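Local coordinates for protein putative reductase (Peptoclostridium difficile, PDB 5J6C) that probably catalyses the FMN-dependent reduction of nitro compounds, perhaps including the antibiotic metronidazole, at residues A[49-54]-A[134-139]. Numbering follows the deposited sequence.
With FMN (flavin mononucleotide), chain C.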
ATOM      1  N   LYS A  49     -21.817 -12.533   0.869  1.00 24.31           N
ATOM      2  CA  LYS A  49     -21.144 -12.516   2.163  1.00 31.72           C
ATOM      3  C   LYS A  49     -19.830 -13.275   2.109  1.00 32.83           C
ATOM      4  O   LYS A  49     -18.838 -12.864   2.734  1.00 30.43           O
ATOM      5  CB  LYS A  49     -22.066 -13.099   3.234  1.00 38.05           C
ATOM      6  CG  LYS A  49     -21.353 -13.628   4.467  1.00 38.96           C
ATOM      7  CD  LYS A  49     -22.030 -14.909   4.986  1.00 49.42           C
ATOM      8  CE  LYS A  49     -21.144 -15.659   5.973  1.00 48.71           C
ATOM      9  NZ  LYS A  49     -20.556 -14.716   6.968  1.00 50.84           N
ATOM     10  N   GLU A  50     -19.793 -14.361   1.336  1.00 25.31           N
ATOM     11  CA  GLU A  50     -18.596 -15.187   1.265  1.00 29.49           C
ATOM     12  C   GLU A  50     -17.420 -14.439   0.634  1.00 28.57           C
ATOM     13  O   GLU A  50     -16.261 -14.713   0.969  1.00 25.43           O
ATOM     14  CB  GLU A  50     -18.923 -16.472   0.495  1.00 31.27           C
ATOM     15  CG  GLU A  50     -17.740 -17.225  -0.049  1.00 33.36           C
ATOM     16  CD  GLU A  50     -17.424 -16.861  -1.491  1.00 39.32           C
ATOM     17  OE1 GLU A  50     -18.367 -16.728  -2.305  1.00 38.92           O
ATOM     18  OE2 GLU A  50     -16.223 -16.715  -1.816  1.00 45.28           O
ATOM     19  N   LYS A  51     -17.691 -13.502  -0.280  1.00 27.93           N
ATOM     20  CA  LYS A  51     -16.615 -12.712  -0.871  1.00 20.53           C
ATOM     21  C   LYS A  51     -16.210 -11.562   0.043  1.00 21.93           C
ATOM     22  O   LYS A  51     -15.015 -11.297   0.204  1.00 24.75           O
ATOM     23  CB  LYS A  51     -17.030 -12.188  -2.246  1.00 19.47           C
ATOM     24  CG  LYS A  51     -17.089 -13.263  -3.324  1.00 22.10           C
ATOM     25  CD  LYS A  51     -17.299 -12.698  -4.741  1.00 20.35           C
ATOM     26  CE  LYS A  51     -17.383 -13.853  -5.758  1.00 22.16           C
ATOM     27  NZ  LYS A  51     -17.421 -13.457  -7.193  1.00 18.00           N
ATOM     28  N   LEU A  52     -17.182 -10.872   0.650  1.00 22.75           N
ATOM     29  CA  LEU A  52     -16.861  -9.875   1.669  1.00 21.96           C
ATOM     30  C   LEU A  52     -15.929 -10.455   2.720  1.00 25.06           C
ATOM     31  O   LEU A  52     -14.924  -9.825   3.089  1.00 23.04           O
ATOM     32  CB  LEU A  52     -18.131  -9.346   2.337  1.00 23.02           C
ATOM     33  CG  LEU A  52     -17.917  -8.352   3.495  1.00 27.15           C
ATOM     34  CD1 LEU A  52     -17.010  -7.163   3.089  1.00 25.34           C
ATOM     35  CD2 LEU A  52     -19.232  -7.830   4.086  1.00 19.76           C
ATOM     36  N   ASP A  53     -16.232 -11.673   3.188  1.00 22.61           N
ATOM     37  CA  ASP A  53     -15.457 -12.276   4.265  1.00 24.00           C
ATOM     38  C   ASP A  53     -14.002 -12.481   3.855  1.00 22.42           C
ATOM     39  O   ASP A  53     -13.090 -12.222   4.644  1.00 21.77           O
ATOM     40  CB  ASP A  53     -16.088 -13.604   4.687  1.00 22.67           C
ATOM     41  CG  ASP A  53     -17.369 -13.420   5.482  1.00 34.21           C
ATOM     42  OD1 ASP A  53     -17.636 -12.285   5.942  1.00 34.24           O
ATOM     43  OD2 ASP A  53     -18.109 -14.421   5.652  1.00 41.13           O
ATOM     44  N   LYS A  54     -13.766 -12.953   2.629  1.00 24.24           N
ATOM     45  CA  LYS A  54     -12.396 -13.150   2.174  1.00 25.65           C
ATOM     46  C   LYS A  54     -11.669 -11.815   2.004  1.00 24.09           C
ATOM     47  O   LYS A  54     -10.467 -11.725   2.271  1.00 23.95           O
ATOM     48  CB  LYS A  54     -12.383 -13.946   0.875  1.00 21.85           C
ATOM     49  CG  LYS A  54     -12.840 -15.392   1.029  1.00 22.49           C
ATOM     50  CD  LYS A  54     -13.042 -16.020  -0.336  1.00 27.95           C
ATOM     51  CE  LYS A  54     -13.355 -17.521  -0.250  1.00 28.25           C
ATOM     52  NZ  LYS A  54     -13.740 -18.028  -1.591  1.00 37.54           N
ATOM     53  N   LEU A 134     -11.469 -12.134  -6.587  1.00 22.70           N
ATOM     54  CA  LEU A 134     -12.812 -12.680  -6.461  1.00 23.96           C
ATOM     55  C   LEU A 134     -13.743 -12.179  -7.554  1.00 23.95           C
ATOM     56  O   LEU A 134     -14.963 -12.316  -7.420  1.00 25.33           O
ATOM     57  CB  LEU A 134     -13.385 -12.353  -5.082  1.00 19.17           C
ATOM     58  CG  LEU A 134     -12.553 -12.825  -3.894  1.00 19.74           C
ATOM     59  CD1 LEU A 134     -13.107 -12.247  -2.590  1.00 22.41           C
ATOM     60  CD2 LEU A 134     -12.507 -14.355  -3.845  1.00 25.69           C
ATOM     61  N   GLY A 135     -13.197 -11.573  -8.609  1.00 18.91           N
ATOM     62  CA  GLY A 135     -13.992 -11.175  -9.748  1.00 21.54           C
ATOM     63  C   GLY A 135     -14.775  -9.901  -9.564  1.00 24.18           C
ATOM     64  O   GLY A 135     -15.718  -9.644 -10.326  1.00 23.93           O
ATOM     65  N   LEU A 136     -14.439  -9.110  -8.556  1.00 23.58           N
ATOM     66  CA  LEU A 136     -15.086  -7.833  -8.303  1.00 24.03           C
ATOM     67  C   LEU A 136     -14.181  -6.699  -8.774  1.00 25.35           C
ATOM     68  O   LEU A 136     -12.962  -6.851  -8.887  1.00 22.61           O
ATOM     69  CB  LEU A 136     -15.406  -7.672  -6.810  1.00 22.26           C
ATOM     70  CG  LEU A 136     -16.417  -8.650  -6.183  1.00 22.27           C
ATOM     71  CD1 LEU A 136     -16.223  -8.718  -4.673  1.00 19.81           C
ATOM     72  CD2 LEU A 136     -17.857  -8.247  -6.513  1.00 20.77           C
ATOM     73  N   GLY A 137     -14.797  -5.563  -9.088  1.00 20.94           N
ATOM     74  CA  GLY A 137     -14.055  -4.355  -9.370  1.00 20.89           C
ATOM     75  C   GLY A 137     -14.050  -3.453  -8.147  1.00 24.12           C
ATOM     76  O   GLY A 137     -14.880  -3.594  -7.248  1.00 20.64           O
ATOM     77  N   SER A 138     -13.106  -2.514  -8.108  1.00 25.16           N
ATOM     78  CA  SER A 138     -13.060  -1.596  -6.977  1.00 21.08           C
ATOM     79  C   SER A 138     -12.398  -0.293  -7.401  1.00 21.17           C
ATOM     80  O   SER A 138     -11.777  -0.199  -8.462  1.00 18.92           O
ATOM     81  CB  SER A 138     -12.338  -2.227  -5.767  1.00 15.70           C
ATOM     82  OG  SER A 138     -10.929  -2.280  -5.957  1.00 18.21           O
ATOM     83  N   CYS A 139     -12.548   0.725  -6.555  1.00 19.68           N
ATOM     84  CA  CYS A 139     -11.899   2.003  -6.795  1.00 17.20           C
ATOM     85  C   CYS A 139     -11.581   2.667  -5.466  1.00 18.48           C
ATOM     86  O   CYS A 139     -12.419   2.694  -4.558  1.00 16.92           O
ATOM     87  CB  CYS A 139     -12.767   2.933  -7.641  1.00 19.53           C
ATOM     88  SG  CYS A 139     -11.769   4.317  -8.234  1.00 19.84           S
TER
HETATM   89  N1  FMN C 201     -10.092   7.315  -8.316  1.00 16.28           N
HETATM   90  C2  FMN C 201     -11.188   8.143  -8.148  1.00 17.48           C
HETATM   91  O2  FMN C 201     -12.115   8.118  -8.945  1.00 20.22           O
HETATM   92  N3  FMN C 201     -11.267   9.009  -7.079  1.00 21.22           N
HETATM   93  C4  FMN C 201     -10.235   9.078  -6.167  1.00 19.17           C
HETATM   94  O4  FMN C 201     -10.279   9.847  -5.209  1.00 19.15           O
HETATM   95  C4A FMN C 201      -9.124   8.271  -6.338  1.00 21.37           C
HETATM   96  N5  FMN C 201      -8.112   8.350  -5.412  1.00 17.39           N
HETATM   97  C5A FMN C 201      -7.022   7.530  -5.538  1.00 21.04           C
HETATM   98  C6  FMN C 201      -6.006   7.627  -4.597  1.00 19.13           C
HETATM   99  C7  FMN C 201      -4.907   6.815  -4.703  1.00 15.35           C
HETATM  100  C7M FMN C 201      -3.817   6.910  -3.682  1.00 18.19           C
HETATM  101  C8  FMN C 201      -4.813   5.921  -5.745  1.00 20.40           C
HETATM  102  C8M FMN C 201      -3.616   5.042  -5.840  1.00 21.66           C
HETATM  103  C9  FMN C 201      -5.815   5.819  -6.692  1.00 19.93           C
HETATM  104  C9A FMN C 201      -6.932   6.637  -6.590  1.00 19.69           C
HETATM  105  N10 FMN C 201      -7.952   6.562  -7.528  1.00 22.08           N
HETATM  106  C10 FMN C 201      -9.056   7.380  -7.406  1.00 20.37           C
HETATM  107  C1' FMN C 201      -7.860   5.592  -8.672  1.00 19.08           C
HETATM  108  C2' FMN C 201      -6.915   6.103  -9.769  1.00 20.95           C
HETATM  109  O2' FMN C 201      -7.571   7.051 -10.592  1.00 21.88           O
HETATM  110  C3' FMN C 201      -6.393   4.925 -10.597  1.00 18.24           C
HETATM  111  O3' FMN C 201      -5.858   3.958  -9.724  1.00 19.28           O
HETATM  112  C4' FMN C 201      -5.308   5.348 -11.591  1.00 23.49           C
HETATM  113  O4' FMN C 201      -5.860   6.279 -12.499  1.00 15.95           O
HETATM  114  C5' FMN C 201      -4.761   4.134 -12.345  1.00 21.66           C
HETATM  115  O5' FMN C 201      -5.810   3.581 -13.110  1.00 23.56           O
HETATM  116  P   FMN C 201      -6.296   2.071 -12.846  1.00 21.28           P
HETATM  117  O1P FMN C 201      -6.475   1.859 -11.358  1.00 18.12           O
HETATM  118  O2P FMN C 201      -7.610   1.806 -13.546  1.00 21.24           O
HETATM  119  O3P FMN C 201      -5.208   1.162 -13.361  1.00 22.15           O
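The flat peptide carbonyl of Leu134 is met almost end-on by the ammonium group of Lys51: NZ lies 2.7 Å from Leu134 O, at a C=O...N angle of 162°. A second flat group, the carboxylate of Glu50, receives Lys54 NZ at OE2, on the anti side and 29° out of its plane; this salt bridge ties the end of Lys54 one turn back, while its aliphatic part lies beside Leu134. Lysine suits position 51 because its long methylene chain can pack on leucine while its ammonium end reaches a carbonyl. With CG of Lys51 beside the backbone N (chi1 -72°) and every later torsion extended, the chain runs past Leu134 in the opposite direction, bringing Lys51 CD within 3.9 Å of Leu134 CB. NZ is also hydrogen-bonded to Tyr178. The carbonyl it grips belongs to the turn where helix 116-133 ends in a Schellman motif; Gly135 is the C-prime residue, in a left-handed conformation that glycine adopts readily. From there the chain enters strand 137-142, an outer strand of the antiparallel sheet within this chain. The branches of Leu134 part: CD1 lies 3.5 Å from Lys51 O and near Lys54 CB, while CD2 meets Lys54 CD. Buried Leu136 packs on Lys51 CD, Ile55 and Ile176. Farther along, Cys139 SG lies 3.4 Å from FMN N1, to one side of the isoalloxazine plane.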